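Trichothecene 3-O-acetyltransferase (Gibberella zeae, PDB 2RKV) transfers an acetyl group from acetyl coenzyme A to the 3-hydroxyl of trichothecene mycotoxins, as a member of the BAHD acyltransferase superfamily. Local coordinates at residues L25-V29 with Y388-L394; I5-L10 with R192-Y198; Y35-V39 with F143-L148. One frame throughout, in Å; residues are numbered along the deposited sequence.

Interaction 1. Residues L25-V29 with Y388-L394; sequences LLYPV and YDFGLGL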
loop_
_atom_site.group_PDB
_atom_site.type_symbol
_atom_site.label_atom_id
_atom_site.label_comp_id
_atom_site.label_asym_id
_atom_site.label_seq_id
_atom_site.Cartn_x
_atom_site.Cartn_y
_atom_site.Cartn_z
ATOM N N LEU A 25 9.679 9.775 1.075
ATOM C CA LEU A 25 9.425 11.072 1.673
ATOM C C LEU A 25 10.517 12.028 1.186
ATOM O O LEU A 25 11.704 11.730 1.299
ATOM C CB LEU A 25 9.438 10.961 3.211
ATOM C CG LEU A 25 8.229 10.306 3.912
ATOM C CD1 LEU A 25 7.988 8.869 3.491
ATOM C CD2 LEU A 25 8.359 10.392 5.445
ATOM N N LEU A 26 10.093 13.154 0.618
ATOM C CA LEU A 26 11.000 14.179 0.111
ATOM C C LEU A 26 11.061 15.351 1.081
ATOM O O LEU A 26 10.027 15.868 1.504
ATOM C CB LEU A 26 10.530 14.670 -1.271
ATOM C CG LEU A 26 11.263 15.883 -1.862
ATOM C CD1 LEU A 26 12.678 15.489 -2.305
ATOM C CD2 LEU A 26 10.468 16.467 -3.030
ATOM N N TYR A 27 12.281 15.776 1.414
ATOM C CA TYR A 27 12.510 16.948 2.247
ATOM C C TYR A 27 13.460 17.881 1.523
ATOM O O TYR A 27 14.434 17.407 0.920
ATOM C CB TYR A 27 13.202 16.564 3.548
ATOM C CG TYR A 27 12.439 15.612 4.429
ATOM C CD1 TYR A 27 11.658 16.090 5.477
ATOM C CD2 TYR A 27 12.530 14.236 4.240
ATOM C CE1 TYR A 27 10.971 15.221 6.306
ATOM C CE2 TYR A 27 11.839 13.354 5.064
ATOM C CZ TYR A 27 11.064 13.858 6.095
ATOM O OH TYR A 27 10.376 13.003 6.932
ATOM N N PRO A 28 13.218 19.201 1.611
ATOM C CA PRO A 28 14.245 20.114 1.120
ATOM C C PRO A 28 15.439 20.120 2.076
ATOM O O PRO A 28 15.274 19.926 3.287
ATOM C CB PRO A 28 13.540 21.476 1.146
ATOM C CG PRO A 28 12.557 21.356 2.227
ATOM C CD PRO A 28 12.060 19.932 2.158
ATOM N N VAL A 29 16.629 20.340 1.517
ATOM C CA VAL A 29 17.850 20.482 2.307
ATOM C C VAL A 29 18.522 21.750 1.815
ATOM O O VAL A 29 18.955 21.821 0.659
ATOM C CB VAL A 29 18.786 19.263 2.142
ATOM C CG1 VAL A 29 20.130 19.514 2.825
ATOM C CG2 VAL A 29 18.124 17.984 2.691
ATOM N N TYR A 388 6.027 13.152 10.027
ATOM C CA TYR A 388 7.316 12.705 10.610
ATOM C C TYR A 388 8.510 13.515 10.110
ATOM O O TYR A 388 8.659 13.720 8.905
ATOM C CB TYR A 388 7.575 11.201 10.387
ATOM C CG TYR A 388 6.355 10.309 10.611
ATOM C CD1 TYR A 388 5.399 10.624 11.583
ATOM C CD2 TYR A 388 6.167 9.163 9.845
ATOM C CE1 TYR A 388 4.257 9.824 11.761
ATOM C CE2 TYR A 388 5.045 8.351 10.019
ATOM C CZ TYR A 388 4.102 8.685 10.983
ATOM O OH TYR A 388 2.987 7.894 11.152
ATOM N N ASP A 389 9.356 13.947 11.047
ATOM C CA ASP A 389 10.533 14.765 10.723
ATOM C C ASP A 389 11.845 14.032 11.012
ATOM O O ASP A 389 12.912 14.484 10.602
ATOM C CB ASP A 389 10.499 16.088 11.487
ATOM C CG ASP A 389 10.455 15.891 12.993
ATOM O OD1 ASP A 389 11.492 15.549 13.581
ATOM O OD2 ASP A 389 9.376 16.089 13.596
ATOM N N PHE A 390 11.762 12.925 11.747
ATOM C CA PHE A 390 12.947 12.110 12.073
ATOM C C PHE A 390 14.089 12.864 12.773
ATOM O O PHE A 390 15.245 12.443 12.695
ATOM C CB PHE A 390 13.476 11.378 10.827
ATOM C CG PHE A 390 12.455 10.488 10.178
ATOM C CD1 PHE A 390 11.638 10.984 9.163
ATOM C CD2 PHE A 390 12.296 9.171 10.599
ATOM C CE1 PHE A 390 10.666 10.166 8.566
ATOM C CE2 PHE A 390 11.340 8.341 10.017
ATOM C CZ PHE A 390 10.522 8.844 8.994
ATOM N N GLY A 391 13.771 13.968 13.449
ATOM C CA GLY A 391 14.801 14.769 14.132
ATOM C C GLY A 391 15.863 15.320 13.188
ATOM O O GLY A 391 16.969 15.684 13.622
ATOM N N LEU A 392 15.531 15.415 11.901
ATOM C CA LEU A 392 16.522 15.823 10.899
ATOM C C LEU A 392 16.665 17.334 10.779
ATOM O O LEU A 392 17.607 17.812 10.149
ATOM C CB LEU A 392 16.209 15.209 9.522
ATOM C CG LEU A 392 16.113 13.685 9.448
ATOM C CD1 LEU A 392 15.721 13.233 8.037
ATOM C CD2 LEU A 392 17.397 12.997 9.938
ATOM N N GLY A 393 15.731 18.079 11.372
ATOM C CA GLY A 393 15.740 19.546 11.313
ATOM C C GLY A 393 15.367 20.127 9.956
ATOM O O GLY A 393 15.692 21.283 9.654
ATOM N N LEU A 394 14.671 19.334 9.142
ATOM C CA LEU A 394 14.333 19.737 7.771
ATOM C C LEU A 394 12.882 20.174 7.631
ATOM O O LEU A 394 12.476 20.626 6.560
ATOM C CB LEU A 394 14.610 18.596 6.785
ATOM C CG LEU A 394 16.026 18.002 6.806
ATOM C CD1 LEU A 394 16.128 16.843 5.835
ATOM C CD2 LEU A 394 17.038 19.102 6.472
HETATM O O HOH W 1 14.577 21.866 5.047
#
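Tyr27, on strand 20-28 of the N-terminal sheet of this BAHD acyltransferase, meets the loop 388-394 with its hydroxyl, its ring and its CB, and illustrates how one tyrosine can anchor an irregular segment to a sheet. Its OH donates to Tyr388 O at 2.7 Å. The carbonyl oxygen lies at the edge of the tyrosine ring, near its plane, whereas the hydroxyl stands above the carbonyl plane, 38° out of it. Two further groups crowd round this polar centre: the Phe390 ring presents its CD1–CE1 edge to the Tyr27 hydroxyl, with CD1 3.3 Å from OH, and the same edge receives CD2 of Leu25, 3.9 Å from CE1. At the other end of the loop Leu394 crosses Tyr27 at about a right angle, its CD1 resting 3.7 Å from Tyr27 CB and also touching Val29 CG2. Its CG lies anti to the carbonyl carbon (chi1 -54°), which swings the branch toward residues 27-29 and sets CD2 against Pro28 O.

The next shell fixes the loop itself. A type I' turn from Asp389 to Leu392 is closed by Leu392 N to Asp389 O, and Asp389 adds an Asx turn, its OD1 accepting from Gly391 N at 2.8 Å. Arg176 and Lys396 form salt bridges to the same carboxylate, Asp165 and Arg169 hold the Tyr388 hydroxyl, and helix 161-176 packs against Phe390. Beyond Leu394 one water bridges the backbones, donating to Pro28 O at 2.7 Å and to Leu394 O at 2.9 Å.

Interaction 2. Residues I5-L10 with R192-Y198; sequences IQLDTL and RKTIVPY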
loop_
_atom_site.group_PDB
_atom_site.type_symbol
_atom_site.label_atom_id
_atom_site.label_comp_id
_atom_site.label_asym_id
_atom_site.label_seq_id
_atom_site.Cartn_x
_atom_site.Cartn_y
_atom_site.Cartn_z
ATOM N N ILE A 5 9.251 -15.003 15.483
ATOM C CA ILE A 5 7.890 -14.500 15.530
ATOM C C ILE A 5 7.162 -14.975 14.286
ATOM O O ILE A 5 7.459 -14.523 13.178
ATOM C CB ILE A 5 7.870 -12.946 15.614
ATOM C CG1 ILE A 5 8.703 -12.468 16.818
ATOM C CG2 ILE A 5 6.432 -12.417 15.645
ATOM C CD1 ILE A 5 8.913 -10.943 16.889
ATOM N N GLN A 6 6.214 -15.889 14.470
ATOM C CA GLN A 6 5.425 -16.372 13.334
ATOM C C GLN A 6 4.683 -15.199 12.695
ATOM O O GLN A 6 4.118 -14.361 13.400
ATOM C CB GLN A 6 4.440 -17.444 13.784
ATOM C CG GLN A 6 3.783 -18.187 12.624
ATOM C CD GLN A 6 3.037 -19.429 13.053
ATOM O OE1 GLN A 6 1.917 -19.679 12.601
ATOM N NE2 GLN A 6 3.643 -20.212 13.937
ATOM N N LEU A 7 4.698 -15.124 11.362
ATOM C CA LEU A 7 3.945 -14.079 10.674
ATOM C C LEU A 7 2.462 -14.219 10.960
ATOM O O LEU A 7 1.984 -15.311 11.286
ATOM C CB LEU A 7 4.159 -14.161 9.160
ATOM C CG LEU A 7 5.539 -13.860 8.567
ATOM C CD1 LEU A 7 5.373 -13.413 7.120
ATOM C CD2 LEU A 7 6.289 -12.827 9.349
ATOM N N ASP A 8 1.734 -13.107 10.811
ATOM C CA ASP A 8 0.276 -13.164 10.762
ATOM C C ASP A 8 -0.119 -14.269 9.797
ATOM O O ASP A 8 0.534 -14.460 8.767
ATOM C CB ASP A 8 -0.285 -11.841 10.229
ATOM C CG ASP A 8 -0.074 -10.695 11.191
ATOM O OD1 ASP A 8 -0.851 -10.591 12.161
ATOM O OD2 ASP A 8 0.844 -9.886 10.946
ATOM N N THR A 9 -1.189 -14.988 10.119
ATOM C CA THR A 9 -1.683 -16.012 9.193
ATOM C C THR A 9 -1.999 -15.408 7.818
ATOM O O THR A 9 -1.677 -16.002 6.784
ATOM C CB THR A 9 -2.863 -16.788 9.797
ATOM O OG1 THR A 9 -2.417 -17.408 11.014
ATOM C CG2 THR A 9 -3.354 -17.873 8.828
ATOM N N LEU A 10 -2.579 -14.210 7.817
ATOM C CA LEU A 10 -2.867 -13.490 6.580
ATOM C C LEU A 10 -1.588 -13.148 5.816
ATOM O O LEU A 10 -1.607 -13.043 4.582
ATOM C CB LEU A 10 -3.670 -12.218 6.872
ATOM C CG LEU A 10 -5.071 -12.416 7.458
ATOM C CD1 LEU A 10 -5.639 -11.065 7.902
ATOM C CD2 LEU A 10 -5.983 -13.089 6.437
ATOM N N ARG A 192 1.324 -12.536 16.852
ATOM C CA ARG A 192 0.662 -12.397 15.552
ATOM C C ARG A 192 -0.174 -13.616 15.200
ATOM O O ARG A 192 -1.241 -13.472 14.621
ATOM C CB ARG A 192 1.675 -12.161 14.432
ATOM C CG ARG A 192 2.699 -11.090 14.748
ATOM C CD ARG A 192 3.412 -10.635 13.492
ATOM N NE ARG A 192 4.320 -9.528 13.779
ATOM C CZ ARG A 192 4.843 -8.738 12.844
ATOM N NH1 ARG A 192 4.559 -8.948 11.557
ATOM N NH2 ARG A 192 5.651 -7.744 13.194
ATOM N N LYS A 193 0.317 -14.809 15.528
ATOM C CA LYS A 193 -0.318 -16.037 15.032
ATOM C C LYS A 193 -1.707 -16.288 15.616
ATOM O O LYS A 193 -2.459 -17.109 15.099
ATOM C CB LYS A 193 0.586 -17.258 15.226
ATOM C CG LYS A 193 0.784 -17.688 16.673
ATOM C CD LYS A 193 1.758 -18.873 16.791
ATOM C CE LYS A 193 1.148 -20.192 16.340
ATOM N NZ LYS A 193 2.132 -21.331 16.445
ATOM N N THR A 194 -2.046 -15.565 16.678
ATOM C CA THR A 194 -3.346 -15.736 17.336
ATOM C C THR A 194 -4.235 -14.495 17.216
ATOM O O THR A 194 -5.347 -14.473 17.752
ATOM C CB THR A 194 -3.178 -16.083 18.829
ATOM O OG1 THR A 194 -2.453 -15.029 19.472
ATOM C CG2 THR A 194 -2.437 -17.420 19.002
ATOM N N ILE A 195 -3.765 -13.476 16.496
ATOM C CA ILE A 195 -4.446 -12.172 16.496
ATOM C C ILE A 195 -5.793 -12.162 15.750
ATOM O O ILE A 195 -6.636 -11.287 15.984
ATOM C CB ILE A 195 -3.504 -11.024 16.025
ATOM C CG1 ILE A 195 -3.923 -9.706 16.700
ATOM C CG2 ILE A 195 -3.433 -10.939 14.479
ATOM C CD1 ILE A 195 -2.886 -8.600 16.647
ATOM N N VAL A 196 -5.979 -13.129 14.854
ATOM C CA VAL A 196 -7.271 -13.359 14.208
ATOM C C VAL A 196 -7.810 -14.696 14.720
ATOM O O VAL A 196 -7.300 -15.760 14.343
ATOM C CB VAL A 196 -7.166 -13.390 12.658
ATOM C CG1 VAL A 196 -8.556 -13.614 12.033
ATOM C CG2 VAL A 196 -6.550 -12.104 12.117
ATOM N N PRO A 197 -8.819 -14.653 15.607
ATOM C CA PRO A 197 -9.391 -15.897 16.127
ATOM C C PRO A 197 -10.021 -16.718 15.005
ATOM O O PRO A 197 -10.764 -16.174 14.183
ATOM C CB PRO A 197 -10.468 -15.409 17.102
ATOM C CG PRO A 197 -10.099 -13.997 17.424
ATOM C CD PRO A 197 -9.463 -13.458 16.183
ATOM N N TYR A 198 -9.715 -18.013 14.962
ATOM C CA TYR A 198 -10.197 -18.855 13.873
ATOM C C TYR A 198 -11.656 -19.255 14.044
ATOM O O TYR A 198 -12.194 -19.220 15.154
ATOM C CB TYR A 198 -9.323 -20.103 13.714
ATOM C CG TYR A 198 -7.871 -19.804 13.415
ATOM C CD1 TYR A 198 -6.856 -20.349 14.201
ATOM C CD2 TYR A 198 -7.513 -18.973 12.352
ATOM C CE1 TYR A 198 -5.516 -20.081 13.937
ATOM C CE2 TYR A 198 -6.178 -18.693 12.079
ATOM C CZ TYR A 198 -5.188 -19.248 12.873
ATOM O OH TYR A 198 -3.873 -18.983 12.607
HETATM O O HOH W 2 3.068 -10.801 9.756
HETATM O O HOH W 3 -2.704 -14.447 12.569
#
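Arg192 lies extended from CG to NE alongside residues 5-8, its aliphatic part against the backbone, with CB 3.4 Å from Gln6 O. Ile5 CG2 meets it obliquely near NE, while the Asp8 carboxylate comes obliquely from the other side, OD2 nearest CD and NH1. With CG of Asp8 anti to the carbonyl carbon (chi1 -68°), the carboxylate is brought alongside the arginine side chain, its plane 38° from that of the guanidinium. Their salt bridge is long, 3.9 Å from Asp8 OD2 to Arg192 NH1, and a water fills in the link: it donates to Asp8 OD2 at 2.7 Å, accepts from NH1 in the plane of the guanidinium, and also takes the Asp8 N-H. Each charge has firmer partners outside the pair, Tyr305 and Leu308 N for the aspartate and Ala158 O for the arginine, whose guanidinium also makes a cation-pi contact with Trp55.

Thr9 and Tyr198 approach from opposite directions, the threonine OG1 at the edge of the tyrosine ring and 2.7 Å from its OH. A second water joins the backbones, accepting from Thr9 N and donating to Arg192 O at 2.7 Å. That same carbonyl accepts from Ile195 N.

The result is a type I turn, 192-195, docked on the segment that leaves edge strand 5-6 of the three-stranded antiparallel sheet, with helix 340-356 packed beside both and the Leu10 side chain about 8 Å from the bound T-2 toxin.

Interaction 3. Residues Y35-V39 with F143-L148; sequences YPTIV and FIKGGL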
loop_
_atom_site.group_PDB
_atom_site.type_symbol
_atom_site.label_atom_id
_atom_site.label_comp_id
_atom_site.label_asym_id
_atom_site.label_seq_id
_atom_site.Cartn_x
_atom_site.Cartn_y
_atom_site.Cartn_z
ATOM N N TYR A 35 24.153 17.197 5.402
ATOM C CA TYR A 35 24.025 15.754 5.159
ATOM C C TYR A 35 24.704 14.836 6.194
ATOM O O TYR A 35 24.099 13.847 6.601
ATOM C CB TYR A 35 24.418 15.362 3.726
ATOM C CG TYR A 35 23.478 15.884 2.650
ATOM C CD1 TYR A 35 22.145 15.435 2.563
ATOM C CD2 TYR A 35 23.926 16.797 1.704
ATOM C CE1 TYR A 35 21.294 15.901 1.550
ATOM C CE2 TYR A 35 23.087 17.281 0.704
ATOM C CZ TYR A 35 21.779 16.835 0.631
ATOM O OH TYR A 35 20.967 17.320 -0.374
ATOM N N PRO A 36 25.959 15.142 6.615
ATOM C CA PRO A 36 26.559 14.221 7.606
ATOM C C PRO A 36 25.707 14.018 8.873
ATOM O O PRO A 36 25.564 12.880 9.345
ATOM C CB PRO A 36 27.889 14.898 7.946
ATOM C CG PRO A 36 28.246 15.617 6.668
ATOM C CD PRO A 36 26.911 16.198 6.220
ATOM N N THR A 37 25.129 15.104 9.394
ATOM C CA THR A 37 24.286 15.022 10.595
ATOM C C THR A 37 22.947 14.342 10.306
ATOM O O THR A 37 22.431 13.586 11.147
ATOM C CB THR A 37 24.125 16.402 11.273
ATOM O OG1 THR A 37 25.414 16.842 11.728
ATOM C CG2 THR A 37 23.193 16.320 12.478
ATOM N N ILE A 38 22.399 14.568 9.112
ATOM C CA ILE A 38 21.222 13.793 8.687
ATOM C C ILE A 38 21.493 12.285 8.822
ATOM O O ILE A 38 20.719 11.548 9.433
ATOM C CB ILE A 38 20.779 14.160 7.248
ATOM C CG1 ILE A 38 20.151 15.562 7.238
ATOM C CG2 ILE A 38 19.802 13.118 6.697
ATOM C CD1 ILE A 38 20.065 16.185 5.856
ATOM N N VAL A 39 22.622 11.841 8.273
ATOM C CA VAL A 39 22.954 10.434 8.260
ATOM C C VAL A 39 23.214 9.903 9.670
ATOM O O VAL A 39 22.700 8.838 10.029
ATOM C CB VAL A 39 24.159 10.156 7.324
ATOM C CG1 VAL A 39 24.592 8.694 7.411
ATOM C CG2 VAL A 39 23.791 10.538 5.895
ATOM N N PHE A 143 20.655 11.621 -1.326
ATOM C CA PHE A 143 20.934 13.050 -1.430
ATOM C C PHE A 143 20.649 13.492 -2.860
ATOM O O PHE A 143 21.211 12.935 -3.798
ATOM C CB PHE A 143 22.403 13.410 -1.134
ATOM C CG PHE A 143 22.974 12.798 0.116
ATOM C CD1 PHE A 143 22.177 12.384 1.185
ATOM C CD2 PHE A 143 24.347 12.672 0.225
ATOM C CE1 PHE A 143 22.749 11.840 2.330
ATOM C CE2 PHE A 143 24.931 12.135 1.362
ATOM C CZ PHE A 143 24.128 11.708 2.415
ATOM N N ILE A 144 19.780 14.481 -3.033
ATOM C CA ILE A 144 19.577 15.069 -4.355
ATOM C C ILE A 144 19.871 16.566 -4.278
ATOM O O ILE A 144 19.949 17.143 -3.180
ATOM C CB ILE A 144 18.143 14.820 -4.895
ATOM C CG1 ILE A 144 17.113 15.610 -4.067
ATOM C CG2 ILE A 144 17.841 13.306 -4.946
ATOM C CD1 ILE A 144 15.696 15.627 -4.674
ATOM N N LYS A 145 20.055 17.202 -5.430
ATOM C CA LYS A 145 20.324 18.629 -5.424
ATOM C C LYS A 145 19.202 19.334 -4.664
ATOM O O LYS A 145 18.027 19.238 -5.044
ATOM C CB LYS A 145 20.455 19.176 -6.844
ATOM C CG LYS A 145 20.752 20.667 -6.875
ATOM C CD LYS A 145 20.939 21.168 -8.298
ATOM C CE LYS A 145 21.192 22.671 -8.299
ATOM N NZ LYS A 145 21.447 23.187 -9.678
ATOM N N GLY A 146 19.574 19.992 -3.570
ATOM C CA GLY A 146 18.644 20.764 -2.759
ATOM C C GLY A 146 17.681 19.953 -1.908
ATOM O O GLY A 146 16.718 20.502 -1.357
ATOM N N GLY A 147 17.934 18.654 -1.765
ATOM C CA GLY A 147 16.955 17.815 -1.079
ATOM C C GLY A 147 17.426 16.477 -0.555
ATOM O O GLY A 147 18.608 16.113 -0.651
ATOM N N LEU A 148 16.477 15.751 0.021
ATOM C CA LEU A 148 16.711 14.412 0.533
ATOM C C LEU A 148 15.477 13.585 0.216
ATOM O O LEU A 148 14.352 14.045 0.446
ATOM C CB LEU A 148 16.917 14.463 2.052
ATOM C CG LEU A 148 16.985 13.134 2.807
ATOM C CD1 LEU A 148 18.350 12.492 2.612
ATOM C CD2 LEU A 148 16.686 13.347 4.295
HETATM O O HOH W 4 21.925 19.429 -2.017
#
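The rings of Tyr35 and Phe143 form an offset stack, centroids 4.2 Å apart and planes inclined by 25°. One face of Tyr35 carries the CG side of Phe143, and one face of Phe143 carries Tyr35 CD1. Because the two side chains run past each other in opposite directions, each also lays its CB over the partner's ring: Tyr35 CB is 4.0 Å from the Phe143 centroid, and Phe143 CB sits equally far from that of Tyr35, both as CH-pi contacts. Val39 CG2 closes the edge of Phe143 at 3.7 Å from CZ. Deeper in, Ile38 CG2 touches Leu148 CD2, so the first turn of helix 35-52 packs on both strands of the hairpin 137-144/147-155.

At the hydroxyl end of the tyrosine ring, near its plane, lie Gly147 O and a water. Tyr35 OH donates to Gly147 O at 2.7 Å, tilted 27° from the carbonyl plane. Ile144 N reaches Gly147 O from the opposite face at 3.1 Å. The water donates to Tyr35 OH and accepts from Gly146 N. Ile144 to Gly147 form the type II turn of the hairpin, with Gly146 at positive phi.

Chemically, the tyrosine acts at both ends: its ring packs on Phe143 by dispersion and CH-pi contact, while its hydroxyl doubles the hydrogen bonding of a carbonyl that closes the hairpin, an arrangement that should restrain both the ring's position and the turn.

From the N terminus, the chain first passes 5-10, which waits for 192-198 to close interaction 2. It then enters strand 20-28, whose end belongs to interaction 1 and is completed only at 388-394, so these two long loops cross. Helix 35-52 follows, and its start pairs with 143-148 in interaction 3, the shortest loop, lying within both others. Interactions 1 and 3 touch, both reaching one sheet in which strands 20-28 and 147-155 are neighbours, with Tyr27 O hydrogen-bonded to Leu148 N. Interaction 2 sits apart, its centre about 35 Å from that of interaction 1, and joins the N-terminal segment to the middle of the chain.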